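Local structure of glycerol dehydrogenase (Bacillus coagulans, 6CSJ) at residues Thr6-Leu18 / Leu145-Ile157. The protein probably catalyses the NAD-dependent oxidation of glycerol and related polyols, and in this double mutant has acquired D-lactate dehydrogenase activity. The protein carries 2 engineered substitutions. Residues are numbered along the deposited sequence; the frame is centred on the assembly and turned at random.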
# COMPACT_ATOMS: atom_id res chain seq x y z
N THR A 6 -9.99 -10.13 7.54
CA THR A 6 -10.86 -9.43 6.62
C THR A 6 -10.25 -9.44 5.23
O THR A 6 -9.03 -9.57 5.07
CB THR A 6 -11.09 -7.97 7.04
OG1 THR A 6 -9.88 -7.24 6.88
CG2 THR A 6 -11.54 -7.89 8.48
N SER A 7 -11.11 -9.27 4.22
CA SER A 7 -10.68 -9.37 2.83
C SER A 7 -11.65 -8.65 1.90
O SER A 7 -12.85 -8.50 2.22
CB SER A 7 -10.61 -10.86 2.44
OG SER A 7 -10.32 -11.07 1.07
N PRO A 8 -11.15 -8.20 0.73
CA PRO A 8 -12.07 -7.94 -0.37
C PRO A 8 -12.87 -9.19 -0.67
O PRO A 8 -12.41 -10.29 -0.41
CB PRO A 8 -11.15 -7.61 -1.55
CG PRO A 8 -9.86 -7.22 -0.94
CD PRO A 8 -9.75 -7.97 0.35
N SER A 9 -14.08 -9.02 -1.18
CA SER A 9 -14.92 -10.17 -1.52
C SER A 9 -14.32 -10.95 -2.69
O SER A 9 -14.44 -12.17 -2.74
CB SER A 9 -16.35 -9.74 -1.83
OG SER A 9 -17.17 -10.89 -1.95
N LYS A 10 -13.69 -10.24 -3.62
CA LYS A 10 -12.96 -10.86 -4.73
C LYS A 10 -11.70 -10.06 -5.04
O LYS A 10 -11.74 -8.82 -5.04
CB LYS A 10 -13.82 -10.93 -5.99
CG LYS A 10 -15.18 -11.60 -5.83
CD LYS A 10 -15.77 -11.97 -7.18
CE LYS A 10 -17.26 -12.29 -7.09
NZ LYS A 10 -17.63 -13.38 -6.15
N PHE A 11 -10.60 -10.76 -5.28
CA PHE A 11 -9.38 -10.15 -5.78
C PHE A 11 -9.08 -10.83 -7.12
O PHE A 11 -8.94 -12.05 -7.19
CB PHE A 11 -8.21 -10.28 -4.79
CG PHE A 11 -6.87 -9.95 -5.38
CD1 PHE A 11 -6.11 -10.95 -5.95
CD2 PHE A 11 -6.37 -8.64 -5.39
CE1 PHE A 11 -4.88 -10.66 -6.54
CE2 PHE A 11 -5.14 -8.36 -5.93
CZ PHE A 11 -4.39 -9.36 -6.52
N ILE A 12 -8.97 -10.01 -8.17
CA ILE A 12 -8.98 -10.47 -9.57
C ILE A 12 -7.76 -9.90 -10.28
O ILE A 12 -7.55 -8.68 -10.27
CB ILE A 12 -10.27 -9.97 -10.26
CG1 ILE A 12 -11.50 -10.63 -9.64
CG2 ILE A 12 -10.24 -10.20 -11.77
CD1 ILE A 12 -12.72 -9.73 -9.66
N GLN A 13 -6.96 -10.76 -10.90
CA GLN A 13 -5.70 -10.33 -11.50
C GLN A 13 -5.44 -11.02 -12.83
O GLN A 13 -5.64 -12.23 -12.97
CB GLN A 13 -4.55 -10.61 -10.52
CG GLN A 13 -3.17 -10.20 -11.03
CD GLN A 13 -2.06 -10.50 -10.06
OE1 GLN A 13 -2.22 -10.37 -8.85
NE2 GLN A 13 -0.91 -10.91 -10.58
N GLY A 14 -4.94 -10.25 -13.79
CA GLY A 14 -4.63 -10.75 -15.11
C GLY A 14 -4.37 -9.62 -16.10
O GLY A 14 -4.71 -8.47 -15.82
N PRO A 15 -3.76 -9.94 -17.25
CA PRO A 15 -3.54 -8.90 -18.26
C PRO A 15 -4.84 -8.50 -18.95
O PRO A 15 -5.69 -9.37 -19.23
CB PRO A 15 -2.54 -9.54 -19.24
CG PRO A 15 -2.71 -11.00 -19.07
CD PRO A 15 -3.36 -11.28 -17.73
N ASP A 16 -5.02 -7.19 -19.17
CA ASP A 16 -6.17 -6.63 -19.90
C ASP A 16 -7.53 -6.86 -19.19
O ASP A 16 -8.58 -6.92 -19.84
CB ASP A 16 -6.17 -7.18 -21.34
CG ASP A 16 -6.75 -6.20 -22.36
OD1 ASP A 16 -7.01 -5.01 -22.07
OD2 ASP A 16 -6.95 -6.66 -23.51
N GLU A 17 -7.50 -6.97 -17.87
CA GLU A 17 -8.71 -7.11 -17.02
C GLU A 17 -9.72 -5.95 -17.14
O GLU A 17 -10.93 -6.18 -17.01
CB GLU A 17 -8.29 -7.27 -15.55
CG GLU A 17 -8.66 -8.55 -14.80
CD GLU A 17 -8.96 -9.75 -15.65
OE1 GLU A 17 -10.16 -9.97 -15.94
OE2 GLU A 17 -8.03 -10.50 -15.99
N LEU A 18 -9.25 -4.73 -17.37
CA LEU A 18 -10.15 -3.58 -17.56
C LEU A 18 -11.06 -3.73 -18.79
O LEU A 18 -12.15 -3.16 -18.82
CB LEU A 18 -9.38 -2.25 -17.65
CG LEU A 18 -8.73 -1.75 -16.36
CD1 LEU A 18 -7.97 -0.45 -16.59
CD2 LEU A 18 -9.74 -1.56 -15.24
N LEU A 145 -16.36 -2.14 5.64
CA LEU A 145 -16.00 -3.27 4.79
C LEU A 145 -14.80 -2.95 3.89
O LEU A 145 -14.62 -1.81 3.46
CB LEU A 145 -17.19 -3.67 3.91
CG LEU A 145 -18.48 -4.11 4.62
CD1 LEU A 145 -19.58 -4.32 3.58
CD2 LEU A 145 -18.31 -5.39 5.44
N ASN A 146 -13.99 -3.97 3.62
CA ASN A 146 -12.99 -3.88 2.56
C ASN A 146 -13.72 -3.75 1.23
O ASN A 146 -14.82 -4.27 1.09
CB ASN A 146 -12.11 -5.13 2.53
CG ASN A 146 -11.25 -5.29 3.77
OD1 ASN A 146 -11.74 -5.69 4.82
ND2 ASN A 146 -9.96 -5.01 3.64
N PRO A 147 -13.11 -3.07 0.24
CA PRO A 147 -13.77 -2.91 -1.06
C PRO A 147 -14.26 -4.24 -1.61
O PRO A 147 -13.58 -5.26 -1.43
CB PRO A 147 -12.67 -2.34 -1.96
CG PRO A 147 -11.38 -2.50 -1.19
CD PRO A 147 -11.77 -2.45 0.25
N THR A 148 -15.42 -4.23 -2.27
CA THR A 148 -16.05 -5.46 -2.73
C THR A 148 -15.12 -6.25 -3.68
O THR A 148 -14.86 -7.42 -3.43
CB THR A 148 -17.41 -5.17 -3.41
OG1 THR A 148 -18.08 -4.09 -2.74
CG2 THR A 148 -18.32 -6.41 -3.38
N PHE A 149 -14.63 -5.61 -4.75
CA PHE A 149 -13.68 -6.22 -5.69
C PHE A 149 -12.43 -5.35 -5.77
O PHE A 149 -12.51 -4.13 -5.79
CB PHE A 149 -14.19 -6.32 -7.14
CG PHE A 149 -15.44 -7.16 -7.36
CD1 PHE A 149 -15.99 -7.99 -6.39
CD2 PHE A 149 -16.04 -7.13 -8.63
CE1 PHE A 149 -17.14 -8.73 -6.65
CE2 PHE A 149 -17.19 -7.88 -8.89
CZ PHE A 149 -17.73 -8.68 -7.90
N VAL A 150 -11.28 -6.02 -5.86
CA VAL A 150 -10.03 -5.40 -6.27
C VAL A 150 -9.64 -6.05 -7.60
O VAL A 150 -9.60 -7.28 -7.69
CB VAL A 150 -8.92 -5.62 -5.22
CG1 VAL A 150 -7.62 -4.95 -5.67
CG2 VAL A 150 -9.38 -5.09 -3.87
N ILE A 151 -9.36 -5.23 -8.62
CA ILE A 151 -9.02 -5.71 -9.96
C ILE A 151 -7.65 -5.19 -10.40
O ILE A 151 -7.45 -3.98 -10.46
CB ILE A 151 -10.10 -5.30 -11.00
CG1 ILE A 151 -11.42 -6.01 -10.67
CG2 ILE A 151 -9.64 -5.64 -12.43
CD1 ILE A 151 -12.58 -5.62 -11.56
N MET A 152 -6.73 -6.11 -10.72
CA MET A 152 -5.37 -5.77 -11.12
C MET A 152 -5.15 -6.09 -12.60
O MET A 152 -4.99 -7.26 -12.98
CB MET A 152 -4.33 -6.52 -10.26
CG MET A 152 -4.51 -6.40 -8.75
SD MET A 152 -4.58 -4.72 -8.11
CE MET A 152 -2.86 -4.21 -8.18
N ASP A 153 -5.16 -5.06 -13.44
CA ASP A 153 -4.85 -5.19 -14.86
C ASP A 153 -3.34 -5.10 -14.99
O ASP A 153 -2.77 -4.01 -14.98
CB ASP A 153 -5.54 -4.09 -15.68
CG ASP A 153 -5.50 -4.35 -17.19
OD1 ASP A 153 -4.46 -4.79 -17.72
OD2 ASP A 153 -6.54 -4.11 -17.84
N THR A 154 -2.70 -6.26 -15.10
CA THR A 154 -1.25 -6.34 -15.06
C THR A 154 -0.59 -5.69 -16.27
O THR A 154 0.54 -5.21 -16.18
CB THR A 154 -0.77 -7.79 -14.90
OG1 THR A 154 -1.30 -8.59 -15.96
CG2 THR A 154 -1.26 -8.34 -13.59
N LYS A 155 -1.30 -5.66 -17.40
CA LYS A 155 -0.82 -4.99 -18.61
C LYS A 155 -0.76 -3.48 -18.40
O LYS A 155 0.24 -2.86 -18.72
CB LYS A 155 -1.72 -5.32 -19.80
CG LYS A 155 -1.17 -4.88 -21.15
CD LYS A 155 -2.28 -4.80 -22.21
CE LYS A 155 -1.69 -4.63 -23.59
NZ LYS A 155 -2.65 -5.07 -24.64
N VAL A 156 -1.83 -2.91 -17.86
CA VAL A 156 -1.84 -1.48 -17.53
C VAL A 156 -0.78 -1.17 -16.47
O VAL A 156 -0.03 -0.20 -16.63
CB VAL A 156 -3.23 -1.00 -17.07
CG1 VAL A 156 -3.18 0.43 -16.53
CG2 VAL A 156 -4.22 -1.10 -18.23
N ILE A 157 -0.70 -2.00 -15.43
CA ILE A 157 0.26 -1.79 -14.32
C ILE A 157 1.72 -1.81 -14.78
O ILE A 157 2.53 -1.00 -14.32
CB ILE A 157 0.03 -2.80 -13.17
CG1 ILE A 157 -1.30 -2.51 -12.47
CG2 ILE A 157 1.17 -2.77 -12.14
CD1 ILE A 157 -1.88 -3.70 -11.75
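The carboxylate of Asp153 accepts backbone amides of Asp16 and Leu18, just past the end of strand 10-14. It lies beside them because CG is anti to the backbone N (chi1 -168°). Asp153 OD2 accepts Leu18 N at 2.8 Å; the bond is nearly straight, on the anti side but tilted out of the carboxylate plane. Asp153 OD1 accepts Asp16 N at 2.9 Å in a bent bond (132°) and Val156 N at 3.2 Å, from opposite faces of that plane. Asp153 is thus the N-cap of the following helix, and it also holds one amide within the Gly14-Glu17 type II turn and one just after it. With an alanine in its place, the amides of Asp16, Leu18 and Val156 would probably lose the acceptor that ties turn to helix.

Strands 10-14 and 149-153 pair in parallel. Ile12 sits at the middle: its N donates to Val150 O (2.8 Å) and its O accepts from Met152 N (2.7 Å). On one face the Lys10 chain runs alongside the Phe149 ring, with Lys10 CD 3.6 Å from Phe149 CE1, and Ile12 lies side by side with Ile151. On the other, Phe11 CE2 meets Met152 CG at 3.5 Å, and the sulfur completes an oblique Met-aromatic contact.

Helix 21-28 packs on the Ile12-Ile151 face, through Tyr24. Helix 228-248 takes the other face: Glu231 O accepts Gln13 NE2, and its carboxylate is hydrogen-bonded to Thr154 OG1. The pair belongs to the N-terminal alpha/beta domain, which in relatives binds the dinucleotide. Strand 10-14 edges its six-stranded parallel sheet, and strand 149-153 joins it to strand 111-115.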